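Local structure of catalase-3 (Neurospora crassa, 4AJ9) at residues F585-E595 against K625-A636; V455-R465 against F670-G678. The protein breaks down hydrogen peroxide to oxygen and water with a heme cofactor, an activity consistent with protecting cells from peroxide damage. One frame throughout, in Å; residues are numbered along the deposited sequence. Where two conformers were deposited one is given.

Interaction 1: F585-E595 against K625-A636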
loop_
_atom_site.group_PDB
_atom_site.type_symbol
_atom_site.label_atom_id
_atom_site.label_comp_id
_atom_site.label_asym_id
_atom_site.label_seq_id
_atom_site.Cartn_x
_atom_site.Cartn_y
_atom_site.Cartn_z
ATOM N N PHE C 585 -1.444 -8.791 -42.517
ATOM C CA PHE C 585 -0.647 -8.398 -43.667
ATOM C C PHE C 585 -1.104 -7.087 -44.276
ATOM O O PHE C 585 -2.254 -6.689 -44.142
ATOM C CB PHE C 585 -0.681 -9.500 -44.736
ATOM C CG PHE C 585 -0.422 -10.868 -44.184
ATOM C CD1 PHE C 585 0.815 -11.185 -43.662
ATOM C CD2 PHE C 585 -1.422 -11.820 -44.163
ATOM C CE1 PHE C 585 1.060 -12.439 -43.142
ATOM C CE2 PHE C 585 -1.181 -13.077 -43.649
ATOM C CZ PHE C 585 0.054 -13.378 -43.125
ATOM N N ASP C 586 -0.179 -6.426 -44.958
ATOM C CA ASP C 586 -0.485 -5.188 -45.643
ATOM C C ASP C 586 -0.778 -5.464 -47.117
ATOM O O ASP C 586 -1.373 -4.633 -47.806
ATOM C CB ASP C 586 0.668 -4.202 -45.471
ATOM C CG ASP C 586 0.945 -3.893 -44.017
ATOM O OD1 ASP C 586 0.054 -3.296 -43.385
ATOM O OD2 ASP C 586 2.047 -4.234 -43.509
ATOM N N ALA C 587 -0.375 -6.642 -47.583
ATOM C CA ALA C 587 -0.671 -7.084 -48.949
ATOM C C ALA C 587 -0.834 -8.607 -48.981
ATOM O O ALA C 587 -0.227 -9.315 -48.184
ATOM C CB ALA C 587 0.442 -6.630 -49.908
ATOM N N VAL C 588 -1.665 -9.110 -49.890
ATOM C CA VAL C 588 -1.894 -10.550 -49.998
ATOM C C VAL C 588 -1.647 -11.022 -51.432
ATOM O O VAL C 588 -2.245 -10.510 -52.375
ATOM C CB VAL C 588 -3.317 -10.933 -49.562
ATOM C CG1 VAL C 588 -3.550 -12.425 -49.757
ATOM C CG2 VAL C 588 -3.529 -10.546 -48.114
ATOM N N VAL C 589 -0.750 -11.987 -51.597
ATOM C CA VAL C 589 -0.418 -12.470 -52.931
ATOM C C VAL C 589 -0.549 -13.985 -53.041
ATOM O O VAL C 589 0.038 -14.730 -52.258
ATOM C CB VAL C 589 1.001 -12.039 -53.357
ATOM C CG1 VAL C 589 1.059 -10.533 -53.553
ATOM C CG2 VAL C 589 2.024 -12.484 -52.327
ATOM N N VAL C 590 -1.331 -14.433 -54.018
ATOM C CA VAL C 590 -1.501 -15.858 -54.250
ATOM C C VAL C 590 -0.366 -16.331 -55.150
ATOM O O VAL C 590 -0.173 -15.800 -56.245
ATOM C CB VAL C 590 -2.864 -16.169 -54.863
ATOM C CG1 VAL C 590 -3.149 -17.667 -54.793
ATOM C CG2 VAL C 590 -3.939 -15.401 -54.121
ATOM N N ALA C 591 0.407 -17.300 -54.665
ATOM C CA ALA C 591 1.515 -17.852 -55.437
ATOM C C ALA C 591 0.973 -18.804 -56.489
ATOM O O ALA C 591 -0.034 -19.471 -56.264
ATOM C CB ALA C 591 2.517 -18.573 -54.525
ATOM N N GLU C 592 1.634 -18.862 -57.641
ATOM C CA GLU C 592 1.155 -19.714 -58.726
ATOM C C GLU C 592 0.954 -21.143 -58.248
ATOM O O GLU C 592 1.830 -21.715 -57.603
ATOM C CB GLU C 592 2.113 -19.689 -59.911
ATOM C CG GLU C 592 1.569 -20.423 -61.122
ATOM C CD GLU C 592 2.341 -20.117 -62.385
ATOM O OE1 GLU C 592 3.584 -20.000 -62.307
ATOM O OE2 GLU C 592 1.699 -19.979 -63.450
ATOM N N GLY C 593 -0.211 -21.706 -58.557
ATOM C CA GLY C 593 -0.524 -23.071 -58.179
ATOM C C GLY C 593 -1.442 -23.136 -56.974
ATOM O O GLY C 593 -2.152 -24.120 -56.770
ATOM N N ALA C 594 -1.435 -22.078 -56.171
ATOM C CA ALA C 594 -2.231 -22.063 -54.952
ATOM C C ALA C 594 -3.721 -21.919 -55.245
ATOM O O ALA C 594 -4.543 -22.055 -54.347
ATOM C CB ALA C 594 -1.758 -20.949 -54.023
ATOM N N GLU C 595 -4.069 -21.644 -56.500
ATOM C CA GLU C 595 -5.478 -21.553 -56.876
ATOM C C GLU C 595 -6.225 -22.828 -56.487
ATOM O O GLU C 595 -7.445 -22.820 -56.297
ATOM C CB GLU C 595 -5.635 -21.264 -58.376
ATOM C CG GLU C 595 -5.103 -22.348 -59.302
ATOM C CD GLU C 595 -3.664 -22.127 -59.719
ATOM O OE1 GLU C 595 -2.942 -21.369 -59.035
ATOM O OE2 GLU C 595 -3.254 -22.713 -60.741
ATOM N N LYS C 625 -6.528 -3.577 -49.337
ATOM C CA LYS C 625 -5.111 -3.911 -49.476
ATOM C C LYS C 625 -4.731 -4.186 -50.931
ATOM O O LYS C 625 -5.566 -4.629 -51.727
ATOM C CB LYS C 625 -4.753 -5.150 -48.639
ATOM C CG LYS C 625 -5.099 -5.059 -47.174
ATOM C CD LYS C 625 -4.705 -6.336 -46.424
ATOM C CE LYS C 625 -5.242 -6.327 -44.999
ATOM N NZ LYS C 625 -4.669 -5.169 -44.240
ATOM N N PRO C 626 -3.468 -3.925 -51.285
ATOM C CA PRO C 626 -2.942 -4.468 -52.543
ATOM C C PRO C 626 -3.087 -5.983 -52.512
ATOM O O PRO C 626 -2.611 -6.602 -51.560
ATOM C CB PRO C 626 -1.454 -4.116 -52.493
ATOM C CG PRO C 626 -1.323 -3.055 -51.467
ATOM C CD PRO C 626 -2.453 -3.193 -50.508
ATOM N N VAL C 627 -3.754 -6.565 -53.504
ATOM C CA VAL C 627 -3.814 -8.016 -53.626
ATOM C C VAL C 627 -3.308 -8.445 -54.998
ATOM O O VAL C 627 -3.332 -7.667 -55.958
ATOM C CB VAL C 627 -5.230 -8.569 -53.364
ATOM C CG1 VAL C 627 -5.706 -8.172 -51.953
ATOM C CG2 VAL C 627 -6.216 -8.077 -54.430
ATOM N N ALA C 628 -2.833 -9.678 -55.095
ATOM C CA ALA C 628 -2.205 -10.116 -56.336
ATOM C C ALA C 628 -2.202 -11.625 -56.512
ATOM O O ALA C 628 -2.519 -12.373 -55.595
ATOM C CB ALA C 628 -0.789 -9.574 -56.425
ATOM N N ALA C 629 -1.831 -12.064 -57.708
ATOM C CA ALA C 629 -1.777 -13.484 -58.010
ATOM C C ALA C 629 -0.813 -13.708 -59.169
ATOM O O ALA C 629 -0.876 -13.008 -60.186
ATOM C CB ALA C 629 -3.167 -13.999 -58.351
ATOM N N VAL C 630 0.094 -14.665 -58.999
ATOM C CA VAL C 630 1.084 -14.971 -60.029
ATOM C C VAL C 630 0.593 -16.048 -60.989
ATOM O O VAL C 630 0.068 -17.080 -60.570
ATOM C CB VAL C 630 2.422 -15.422 -59.420
ATOM C CG1 VAL C 630 3.479 -15.545 -60.510
ATOM C CG2 VAL C 630 2.873 -14.438 -58.367
ATOM N N GLY C 631 0.763 -15.789 -62.281
ATOM C CA GLY C 631 0.399 -16.738 -63.314
ATOM C C GLY C 631 -0.987 -17.327 -63.152
ATOM O O GLY C 631 -1.987 -16.610 -63.081
ATOM N N SER C 632 -1.044 -18.651 -63.097
ATOM C CA SER C 632 -2.317 -19.362 -63.038
ATOM C C SER C 632 -3.122 -19.019 -61.788
ATOM O O SER C 632 -4.337 -19.197 -61.767
ATOM C CB SER C 632 -2.087 -20.870 -63.110
ATOM O OG SER C 632 -1.314 -21.319 -62.008
ATOM N N ALA C 633 -2.450 -18.523 -60.750
ATOM C CA ALA C 633 -3.143 -18.185 -59.503
ATOM C C ALA C 633 -4.214 -17.114 -59.700
ATOM O O ALA C 633 -5.081 -16.929 -58.850
ATOM C CB ALA C 633 -2.151 -17.772 -58.415
ATOM N N LYS C 634 -4.176 -16.415 -60.831
ATOM C CA LYS C 634 -5.241 -15.467 -61.141
ATOM C C LYS C 634 -6.628 -16.104 -61.010
ATOM O O LYS C 634 -7.627 -15.408 -60.844
ATOM C CB LYS C 634 -5.064 -14.853 -62.537
ATOM C CG LYS C 634 -5.235 -15.821 -63.695
ATOM C CD LYS C 634 -4.988 -15.099 -65.011
ATOM C CE LYS C 634 -5.199 -16.005 -66.207
ATOM N NZ LYS C 634 -4.992 -15.264 -67.480
ATOM N N LYS C 635 -6.687 -17.428 -61.081
ATOM C CA LYS C 635 -7.951 -18.132 -60.898
ATOM C C LYS C 635 -8.515 -17.872 -59.493
ATOM O O LYS C 635 -9.729 -17.840 -59.306
ATOM C CB LYS C 635 -7.773 -19.631 -61.150
ATOM C CG LYS C 635 -8.947 -20.297 -61.862
ATOM C CD LYS C 635 -10.202 -20.322 -60.997
ATOM C CE LYS C 635 -11.399 -20.878 -61.763
ATOM N NZ LYS C 635 -11.121 -22.220 -62.353
ATOM N N ALA C 636 -7.636 -17.669 -58.512
ATOM C CA ALA C 636 -8.086 -17.340 -57.148
ATOM C C ALA C 636 -8.828 -16.001 -57.095
ATOM O O ALA C 636 -9.873 -15.896 -56.456
ATOM C CB ALA C 636 -6.915 -17.351 -56.159
#
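Glu595 carries its CG between its own backbone N and carbonyl carbon (chi1 63°) and bends again at chi2, a double turn that folds the carboxylate onto Ser632, whose OG takes the same kind of first torsion (chi1 62°). The hydroxyl gives OE2 a short bond, Ser632 OG to Glu595 OE2 at 2.7 Å, arriving on the syn side but tilted out of the carboxylate plane. The other oxygen, OE1, accepts a weak bond from the N of Gly593, a residue of the type II turn Ala591-Ala594. Glu592 reaches the same serine from its backbone end: Ser632 N donates to Glu592 OE2 (3.1 Å) on the anti side, again tilted out of the carboxylate plane. Two glutamates thus hold the start of the short 3-10 turn, and a valine at Glu595 would probably leave the Ser632 hydroxyl without this acceptor and the turn less firmly pinned. Ahead of these turns along the chain, strands 587-590 and 627-630 run parallel, their axes 4.4 Å apart, joined by alternating bonds such as Val590 N to Ala628 O (2.9 Å). On one face Ala628 packs against Val657 and Val661 of helix 654-667; on the other, Val590 CG1 lies against Ala633 CB (3.8 Å) and Ala636 CB, beside Leu617 of helix 612-622. At the far end Lys625 NZ donates to Phe585 O at 2.9 Å and forms a salt bridge with Glu243. Strand 587-590, helix 612-622 and strand 627-630 make a beta-alpha-beta crossover in the parallel sheet of the C-terminal domain, with helices packed on both faces, a family resemblance to the class I glutamine amidotransferase-like fold.

Interaction 2: V455-R465 against F670-G678; sequences VEQQFVINAIR and FLERFAVDG
Asp677 and Gln458 grip each other twice: Asp677 N donates to Gln458 OE1 at 2.7 Å, from well above the amide plane, and Gln458 NE2 returns a bond to Asp677 OD2 at 3.0 Å, with the amide and carboxylate planes 88° apart. Asp677 OD1 also faces the guanidinium edge of Arg465, which forms a salt bridge; NH1 reaches its syn lone pair at 2.9 Å, while the bond from NH2 is weak. Nearer the start of helix 454-468, the edge of Phe459 stands over the face of Phe674 in a T-shaped stack, centroids 5.2 Å apart and planes at 83°, while Phe459 CE2 touches Leu671 CD2 at 3.8 Å. Val455 CG1 rests on Leu671 CB and its CG2 on Val676 CG2 (3.9 Å). In the second shell, Asn462 OD1 accepts from both Gln458 NE2 and Arg465 NH1, bridging residues two turns apart. Arg494 of helix 489-499 makes a second salt bridge to Asp677 OD2, and its carbonyl takes Arg465 NH2. Pro606 of the second subunit packs on Asp677. With two arginines and an amide around it, the carboxylate is probably kept ionised, so charge and the Gln458 amide together probably fix Asp677 to the helix.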
loop_
_atom_site.group_PDB
_atom_site.type_symbol
_atom_site.label_atom_id
_atom_site.label_comp_id
_atom_site.label_asym_id
_atom_site.label_seq_id
_atom_site.Cartn_x
_atom_site.Cartn_y
_atom_site.Cartn_z
ATOM N N VAL C 455 -13.545 9.958 -49.282
ATOM C CA VAL C 455 -13.733 8.633 -48.693
ATOM C C VAL C 455 -13.312 8.664 -47.224
ATOM O O VAL C 455 -13.881 7.971 -46.375
ATOM C CB VAL C 455 -12.926 7.559 -49.447
ATOM C CG1 VAL C 455 -12.999 6.217 -48.706
ATOM C CG2 VAL C 455 -13.450 7.416 -50.874
ATOM N N GLU C 456 -12.308 9.483 -46.938
ATOM C CA GLU C 456 -11.858 9.703 -45.570
ATOM C C GLU C 456 -12.987 10.305 -44.738
ATOM O O GLU C 456 -13.217 9.896 -43.600
ATOM C CB GLU C 456 -10.649 10.629 -45.573
ATOM C CG GLU C 456 -9.778 10.515 -44.356
ATOM C CD GLU C 456 -8.429 11.174 -44.550
ATOM O OE1 GLU C 456 -8.308 12.049 -45.444
ATOM O OE2 GLU C 456 -7.494 10.813 -43.806
ATOM N N GLN C 457 -13.698 11.272 -45.314
ATOM C CA GLN C 457 -14.883 11.838 -44.666
ATOM C C GLN C 457 -15.927 10.748 -44.470
ATOM O O GLN C 457 -16.643 10.717 -43.463
ATOM C CB GLN C 457 -15.469 12.976 -45.508
ATOM C CG GLN C 457 -14.608 14.230 -45.573
ATOM C CD GLN C 457 -15.253 15.320 -46.422
ATOM O OE1 GLN C 457 -16.035 15.022 -47.319
ATOM N NE2 GLN C 457 -14.942 16.584 -46.129
ATOM N N GLN C 458 -16.011 9.842 -45.436
ATOM C CA GLN C 458 -16.991 8.768 -45.342
ATOM C C GLN C 458 -16.653 7.842 -44.170
ATOM O O GLN C 458 -17.548 7.368 -43.480
ATOM C CB GLN C 458 -17.086 7.982 -46.656
ATOM C CG GLN C 458 -18.234 6.969 -46.682
ATOM C CD GLN C 458 -19.600 7.617 -46.650
ATOM O OE1 GLN C 458 -19.997 8.308 -47.591
ATOM N NE2 GLN C 458 -20.339 7.382 -45.575
ATOM N N PHE C 459 -15.362 7.601 -43.941
ATOM C CA PHE C 459 -14.934 6.755 -42.828
ATOM C C PHE C 459 -15.377 7.350 -41.495
ATOM O O PHE C 459 -15.856 6.635 -40.611
ATOM C CB PHE C 459 -13.420 6.555 -42.834
ATOM C CG PHE C 459 -12.928 5.631 -43.914
ATOM C CD1 PHE C 459 -13.734 4.624 -44.399
ATOM C CD2 PHE C 459 -11.650 5.765 -44.430
ATOM C CE1 PHE C 459 -13.274 3.767 -45.379
ATOM C CE2 PHE C 459 -11.191 4.917 -45.412
ATOM C CZ PHE C 459 -12.006 3.914 -45.881
ATOM N N VAL C 460 -15.200 8.662 -41.351
ATOM C CA VAL C 460 -15.643 9.370 -40.151
ATOM C C VAL C 460 -17.147 9.200 -39.948
ATOM O O VAL C 460 -17.607 8.827 -38.863
ATOM C CB VAL C 460 -15.298 10.875 -40.219
ATOM C CG1 VAL C 460 -16.023 11.647 -39.122
ATOM C CG2 VAL C 460 -13.764 11.107 -40.167
ATOM N N ILE C 461 -17.923 9.453 -40.997
ATOM C CA ILE C 461 -19.375 9.332 -40.906
ATOM C C ILE C 461 -19.807 7.902 -40.560
ATOM O O ILE C 461 -20.698 7.686 -39.738
ATOM C CB ILE C 461 -20.040 9.780 -42.230
ATOM C CG1 ILE C 461 -20.170 11.303 -42.257
ATOM C CG2 ILE C 461 -21.415 9.135 -42.392
ATOM C CD1 ILE C 461 -20.349 11.870 -43.648
ATOM N N ASN C 462 -19.180 6.932 -41.216
ATOM C CA ASN C 462 -19.482 5.527 -40.986
ATOM C C ASN C 462 -19.100 5.059 -39.584
ATOM O O ASN C 462 -19.753 4.190 -39.020
ATOM C CB ASN C 462 -18.820 4.646 -42.049
ATOM C CG ASN C 462 -19.515 4.750 -43.397
ATOM O OD1 ASN C 462 -20.594 5.340 -43.507
ATOM N ND2 ASN C 462 -18.914 4.166 -44.415
ATOM N N ALA C 463 -18.030 5.625 -39.037
ATOM C CA ALA C 463 -17.642 5.313 -37.668
ATOM C C ALA C 463 -18.691 5.876 -36.708
ATOM O O ALA C 463 -19.114 5.211 -35.757
ATOM C CB ALA C 463 -16.253 5.873 -37.365
ATOM N N ILE C 464 -19.127 7.104 -36.964
ATOM C CA ILE C 464 -20.170 7.708 -36.136
ATOM C C ILE C 464 -21.469 6.921 -36.250
ATOM O O ILE C 464 -22.145 6.677 -35.246
ATOM C CB ILE C 464 -20.415 9.185 -36.500
ATOM C CG1 ILE C 464 -19.133 10.006 -36.284
ATOM C CG2 ILE C 464 -21.576 9.748 -35.675
ATOM C CD1 ILE C 464 -19.223 11.475 -36.792
ATOM N N ARG C 465 -21.818 6.517 -37.474
ATOM C CA ARG C 465 -22.989 5.656 -37.678
ATOM C C ARG C 465 -22.873 4.362 -36.873
ATOM O O ARG C 465 -23.817 3.942 -36.203
ATOM C CB ARG C 465 -23.155 5.293 -39.164
ATOM C CG ARG C 465 -23.646 6.424 -40.056
ATOM C CD ARG C 465 -23.537 6.020 -41.545
ATOM N NE ARG C 465 -24.293 6.904 -42.433
ATOM C CZ ARG C 465 -24.192 6.906 -43.761
ATOM N NH1 ARG C 465 -23.341 6.090 -44.379
ATOM N NH2 ARG C 465 -24.938 7.740 -44.477
ATOM N N PHE C 670 -6.543 1.153 -50.970
ATOM C CA PHE C 670 -7.180 1.520 -52.217
ATOM C C PHE C 670 -8.624 1.919 -51.981
ATOM O O PHE C 670 -9.515 1.078 -51.909
ATOM C CB PHE C 670 -7.022 0.397 -53.237
ATOM C CG PHE C 670 -5.639 0.317 -53.793
ATOM C CD1 PHE C 670 -4.628 -0.303 -53.079
ATOM C CD2 PHE C 670 -5.326 0.932 -54.996
ATOM C CE1 PHE C 670 -3.342 -0.345 -53.572
ATOM C CE2 PHE C 670 -4.040 0.891 -55.498
ATOM C CZ PHE C 670 -3.043 0.246 -54.783
ATOM N N LEU C 671 -8.833 3.226 -51.857
ATOM C CA LEU C 671 -10.095 3.781 -51.381
ATOM C C LEU C 671 -11.225 3.710 -52.405
ATOM O O LEU C 671 -12.373 4.037 -52.090
ATOM C CB LEU C 671 -9.896 5.231 -50.932
ATOM C CG LEU C 671 -8.879 5.451 -49.811
ATOM C CD1 LEU C 671 -8.804 6.939 -49.439
ATOM C CD2 LEU C 671 -9.230 4.600 -48.599
ATOM N N GLU C 672 -10.916 3.282 -53.622
ATOM C CA GLU C 672 -11.964 3.165 -54.629
ATOM C C GLU C 672 -12.903 2.020 -54.291
ATOM O O GLU C 672 -13.972 1.899 -54.880
ATOM C CB GLU C 672 -11.385 2.986 -56.035
ATOM C CG GLU C 672 -10.073 2.245 -56.079
ATOM C CD GLU C 672 -8.894 3.149 -55.781
ATOM O OE1 GLU C 672 -8.685 4.124 -56.534
ATOM O OE2 GLU C 672 -8.177 2.883 -54.800
ATOM N N ARG C 673 -12.503 1.194 -53.327
ATOM C CA ARG C 673 -13.269 -0.003 -52.969
ATOM C C ARG C 673 -14.322 0.259 -51.903
ATOM O O ARG C 673 -14.997 -0.668 -51.439
ATOM C CB ARG C 673 -12.329 -1.111 -52.497
ATOM C CG ARG C 673 -11.295 -1.499 -53.534
ATOM C CD ARG C 673 -10.463 -2.686 -53.089
ATOM N NE ARG C 673 -9.261 -2.780 -53.907
ATOM C CZ ARG C 673 -8.148 -3.405 -53.549
ATOM N NH1 ARG C 673 -8.070 -4.023 -52.377
ATOM N NH2 ARG C 673 -7.109 -3.414 -54.373
ATOM N N PHE C 674 -14.468 1.522 -51.518
ATOM C CA PHE C 674 -15.408 1.893 -50.469
ATOM C C PHE C 674 -16.500 2.825 -50.961
ATOM O O PHE C 674 -16.218 3.920 -51.446
ATOM C CB PHE C 674 -14.655 2.520 -49.298
ATOM C CG PHE C 674 -13.629 1.606 -48.715
ATOM C CD1 PHE C 674 -12.355 1.554 -49.250
ATOM C CD2 PHE C 674 -13.954 0.751 -47.671
ATOM C CE1 PHE C 674 -11.406 0.695 -48.733
ATOM C CE2 PHE C 674 -13.004 -0.114 -47.156
ATOM C CZ PHE C 674 -11.734 -0.138 -47.687
ATOM N N ALA C 675 -17.744 2.376 -50.829
ATOM C CA ALA C 675 -18.907 3.151 -51.251
ATOM C C ALA C 675 -19.061 4.445 -50.448
ATOM O O ALA C 675 -18.962 4.444 -49.222
ATOM C CB ALA C 675 -20.175 2.306 -51.119
ATOM N N VAL C 676 -19.321 5.541 -51.151
ATOM C CA VAL C 676 -19.632 6.818 -50.519
ATOM C C VAL C 676 -21.131 7.072 -50.642
ATOM O O VAL C 676 -21.756 6.603 -51.591
ATOM C CB VAL C 676 -18.864 7.979 -51.173
ATOM C CG1 VAL C 676 -19.350 9.307 -50.628
ATOM C CG2 VAL C 676 -17.377 7.825 -50.932
ATOM N N ASP C 677 -21.707 7.788 -49.675
ATOM C CA ASP C 677 -23.140 8.047 -49.668
ATOM C C ASP C 677 -23.556 8.653 -50.999
ATOM O O ASP C 677 -22.918 9.585 -51.475
ATOM C CB ASP C 677 -23.511 8.989 -48.523
ATOM C CG ASP C 677 -23.358 8.337 -47.172
ATOM O OD1 ASP C 677 -23.747 7.156 -47.048
ATOM O OD2 ASP C 677 -22.831 8.991 -46.241
ATOM N N GLY C 678 -24.620 8.115 -51.590
ATOM C CA GLY C 678 -25.096 8.577 -52.881
ATOM C C GLY C 678 -24.758 7.626 -54.017
ATOM O O GLY C 678 -25.408 7.644 -55.064
HETATM O O HOH W 1 -18.434 3.148 -47.052
#

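The two contacts lie about 27 Å apart, centre to centre, and are nested along the chain: helix 454-468 comes first, both strands of interaction 1 follow, and segment 670-678 closes the loop last. Interaction 1 lies within the C-terminal domain, centred on two neighbouring strands of its parallel sheet, whereas interaction 2 brings the chain that follows helix 654-667 back to the helical region earlier in the sequence. They touch directly, Lys625 O lying 2.7 Å from Arg673 NH1, a probable hydrogen bond, with Pro626 CG packed against Phe670 CE1. The chain after helix 654-667 is thereby held both to the sheet, through Lys625 and Pro626, and to helix 454-468, through interaction 2.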